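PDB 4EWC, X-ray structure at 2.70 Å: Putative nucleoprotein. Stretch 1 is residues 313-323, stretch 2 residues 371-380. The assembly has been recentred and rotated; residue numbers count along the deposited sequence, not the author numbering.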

# COMPACT_ATOMS: atom_id res chain seq x y z
N GLY A 313 2.96 6.33 25.06
CA GLY A 313 1.69 6.38 24.33
C GLY A 313 0.55 6.98 25.16
O GLY A 313 0.23 6.50 26.24
N VAL A 314 -0.07 8.02 24.61
CA VAL A 314 -0.96 8.89 25.36
C VAL A 314 -2.17 8.22 26.03
O VAL A 314 -2.66 8.70 27.06
CB VAL A 314 -1.35 10.16 24.52
CG1 VAL A 314 -2.46 9.85 23.53
CG2 VAL A 314 -1.68 11.35 25.40
N ALA A 315 -2.62 7.08 25.48
CA ALA A 315 -3.76 6.34 26.04
C ALA A 315 -3.61 6.01 27.52
O ALA A 315 -4.60 5.89 28.25
CB ALA A 315 -4.04 5.07 25.24
N LEU A 316 -2.38 5.87 27.97
CA LEU A 316 -2.11 5.55 29.37
C LEU A 316 -2.56 6.68 30.27
O LEU A 316 -3.17 6.44 31.32
CB LEU A 316 -0.62 5.27 29.57
CG LEU A 316 -0.04 4.03 28.89
CD1 LEU A 316 1.42 3.92 29.24
CD2 LEU A 316 -0.78 2.76 29.29
N ASP A 317 -2.26 7.92 29.88
CA ASP A 317 -2.62 9.09 30.67
C ASP A 317 -4.12 9.34 30.64
O ASP A 317 -4.68 9.76 31.62
CB ASP A 317 -1.95 10.35 30.13
CG ASP A 317 -0.44 10.30 30.21
OD1 ASP A 317 0.11 9.72 31.18
OD2 ASP A 317 0.20 10.84 29.29
N LEU A 318 -4.74 9.09 29.49
CA LEU A 318 -6.13 9.44 29.30
C LEU A 318 -6.99 8.49 30.09
O LEU A 318 -8.00 8.89 30.68
CB LEU A 318 -6.52 9.39 27.81
CG LEU A 318 -5.71 10.25 26.83
CD1 LEU A 318 -6.07 9.93 25.40
CD2 LEU A 318 -5.90 11.71 27.12
N MSE A 319 -6.60 7.23 30.10
CA MSE A 319 -7.34 6.20 30.81
C MSE A 319 -7.22 6.49 32.29
O MSE A 319 -8.16 6.28 33.05
CB MSE A 319 -6.75 4.83 30.51
CG MSE A 319 -7.10 4.24 29.17
SE MSE A 319 -5.97 2.67 28.90
CE MSE A 319 -6.17 1.92 30.69
N GLY A 320 -6.04 6.95 32.68
CA GLY A 320 -5.82 7.35 34.06
C GLY A 320 -6.75 8.49 34.45
O GLY A 320 -7.28 8.52 35.56
N MSE A 321 -6.95 9.41 33.51
CA MSE A 321 -7.80 10.58 33.72
C MSE A 321 -9.28 10.21 33.80
O MSE A 321 -10.03 10.81 34.56
CB MSE A 321 -7.59 11.63 32.62
CG MSE A 321 -6.40 12.53 32.85
SE MSE A 321 -6.06 13.80 31.39
CE MSE A 321 -7.69 14.89 31.60
N LYS A 322 -9.69 9.23 33.00
CA LYS A 322 -11.10 8.80 32.98
C LYS A 322 -11.43 8.02 34.24
O LYS A 322 -12.50 8.17 34.82
CB LYS A 322 -11.38 7.96 31.72
CG LYS A 322 -12.76 7.37 31.61
CD LYS A 322 -12.87 6.44 30.41
CE LYS A 322 -14.30 6.01 30.17
NZ LYS A 322 -14.45 5.18 28.95
N ARG A 323 -10.48 7.18 34.66
CA ARG A 323 -10.66 6.29 35.80
C ARG A 323 -10.81 7.10 37.07
O ARG A 323 -11.67 6.83 37.91
CB ARG A 323 -9.47 5.36 35.93
CG ARG A 323 -9.49 4.48 37.15
CD ARG A 323 -8.18 3.69 37.27
NE ARG A 323 -7.78 3.09 36.00
CZ ARG A 323 -8.28 1.95 35.51
NH1 ARG A 323 -9.21 1.28 36.17
NH2 ARG A 323 -7.84 1.49 34.34
N ILE A 371 -15.78 15.61 25.12
CA ILE A 371 -14.47 16.24 25.05
C ILE A 371 -13.37 15.20 24.97
O ILE A 371 -12.49 15.29 24.12
CB ILE A 371 -14.21 17.18 26.24
CG1 ILE A 371 -15.33 18.23 26.32
CG2 ILE A 371 -12.87 17.86 26.09
CD1 ILE A 371 -15.16 19.21 27.48
N MSE A 372 -13.41 14.21 25.86
CA MSE A 372 -12.41 13.16 25.88
C MSE A 372 -12.32 12.48 24.52
O MSE A 372 -11.24 12.29 23.99
CB MSE A 372 -12.73 12.15 26.97
CG MSE A 372 -11.87 10.92 26.94
SE MSE A 372 -10.03 11.31 27.46
CE MSE A 372 -10.31 11.54 29.40
N ASP A 373 -13.47 12.12 23.97
CA ASP A 373 -13.52 11.47 22.68
C ASP A 373 -12.96 12.34 21.58
O ASP A 373 -12.19 11.86 20.74
CB ASP A 373 -14.97 11.10 22.31
CG ASP A 373 -15.45 9.86 23.04
OD1 ASP A 373 -14.60 9.20 23.69
OD2 ASP A 373 -16.66 9.57 22.99
N THR A 374 -13.36 13.60 21.57
CA THR A 374 -12.83 14.56 20.63
C THR A 374 -11.31 14.57 20.73
O THR A 374 -10.62 14.50 19.72
CB THR A 374 -13.34 16.00 20.92
OG1 THR A 374 -14.76 15.99 21.09
CG2 THR A 374 -12.95 16.95 19.80
N LEU A 375 -10.79 14.65 21.95
CA LEU A 375 -9.36 14.67 22.20
C LEU A 375 -8.65 13.42 21.66
O LEU A 375 -7.65 13.52 20.94
CB LEU A 375 -9.06 14.83 23.69
CG LEU A 375 -7.55 14.82 23.98
CD1 LEU A 375 -6.85 16.01 23.34
CD2 LEU A 375 -7.23 14.76 25.47
N CYS A 376 -9.18 12.26 22.01
CA CYS A 376 -8.70 11.00 21.49
C CYS A 376 -8.65 10.99 19.98
O CYS A 376 -7.63 10.60 19.39
CB CYS A 376 -9.58 9.85 21.99
SG CYS A 376 -9.44 9.57 23.74
N THR A 377 -9.75 11.41 19.35
CA THR A 377 -9.83 11.44 17.89
C THR A 377 -8.77 12.37 17.32
O THR A 377 -8.14 12.05 16.31
CB THR A 377 -11.21 11.91 17.40
OG1 THR A 377 -12.20 10.96 17.81
CG2 THR A 377 -11.22 12.02 15.89
N SER A 378 -8.57 13.52 17.97
CA SER A 378 -7.58 14.47 17.51
C SER A 378 -6.20 13.84 17.54
O SER A 378 -5.37 14.09 16.66
CB SER A 378 -7.61 15.75 18.37
OG SER A 378 -7.08 15.54 19.67
N PHE A 379 -5.97 13.01 18.54
CA PHE A 379 -4.69 12.34 18.71
C PHE A 379 -4.41 11.35 17.57
O PHE A 379 -3.27 11.09 17.26
CB PHE A 379 -4.63 11.67 20.08
CG PHE A 379 -4.09 12.58 21.14
CD1 PHE A 379 -2.91 13.29 20.91
CD2 PHE A 379 -4.74 12.73 22.35
CE1 PHE A 379 -2.38 14.13 21.88
CE2 PHE A 379 -4.23 13.59 23.33
CZ PHE A 379 -3.05 14.30 23.09
N LEU A 380 -5.47 10.84 16.95
CA LEU A 380 -5.32 10.04 15.75
C LEU A 380 -4.92 10.89 14.55
O LEU A 380 -4.22 10.43 13.67
CB LEU A 380 -6.62 9.32 15.41
CG LEU A 380 -7.27 8.41 16.43
CD1 LEU A 380 -8.44 7.74 15.74
CD2 LEU A 380 -6.29 7.38 17.01

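Leu318 is a knob in a hole: its side chain sits among Met372, Leu375, Cys376 and Phe379, and its two methyls reach all four. Leu318 CD2 lies 3.7 Å from Leu375 CD2 and 4.2 Å from Met372 SE, while Leu318 CD1 lies 3.8 Å from Cys376 SG and 4.3 Å from Phe379 CD2. With chi1 m and chi2 t, the leucine is in a common rotamer, and its branched end can touch several walls of the pocket at once.

The two helices run antiparallel, at 178°, with axes no closer than 11.8 Å. Such spacing leaves room for side chains between the backbones; of the pairs in register, Leu318 CA and Met372 CA are 8.1 Å apart, and Val314 CA and Phe379 CA 8.4 Å.

Met372, a selenomethionine, fills the space near the C-terminal part of stretch 1. Its chi angles, t, p, p, fold the chain so that Met372 SE comes within 4.0 Å of Leu318 CB and Met372 CE within 3.7 Å of Leu318 O. Met372 CE is also 4.2 Å from Met321 CB and 4.4 Å from Lys322 CB, so one flexible, unbranched side chain serves three residues. Lys322 contributes the start of its side chain here; its NZ is hydrogen-bonded elsewhere in the structure.

At the other end, Val314 CG1 lies over one face of the Phe379 ring, 4.0 Å from the centroid and 17° off the ring normal, a CH-pi geometry in which a methyl meets a flat aromatic surface.

No hydrogen bond crosses between the stretches; the 311 Å² buried, both sides summed, is covered chiefly by apolar groups. Some polar groups are paired within their own stretch: Lys322 N donates to Leu318 O at 2.9 Å, and Ser378 OG, out of reach of stretch 1, donates to Leu375 O at a very short 2.5 Å.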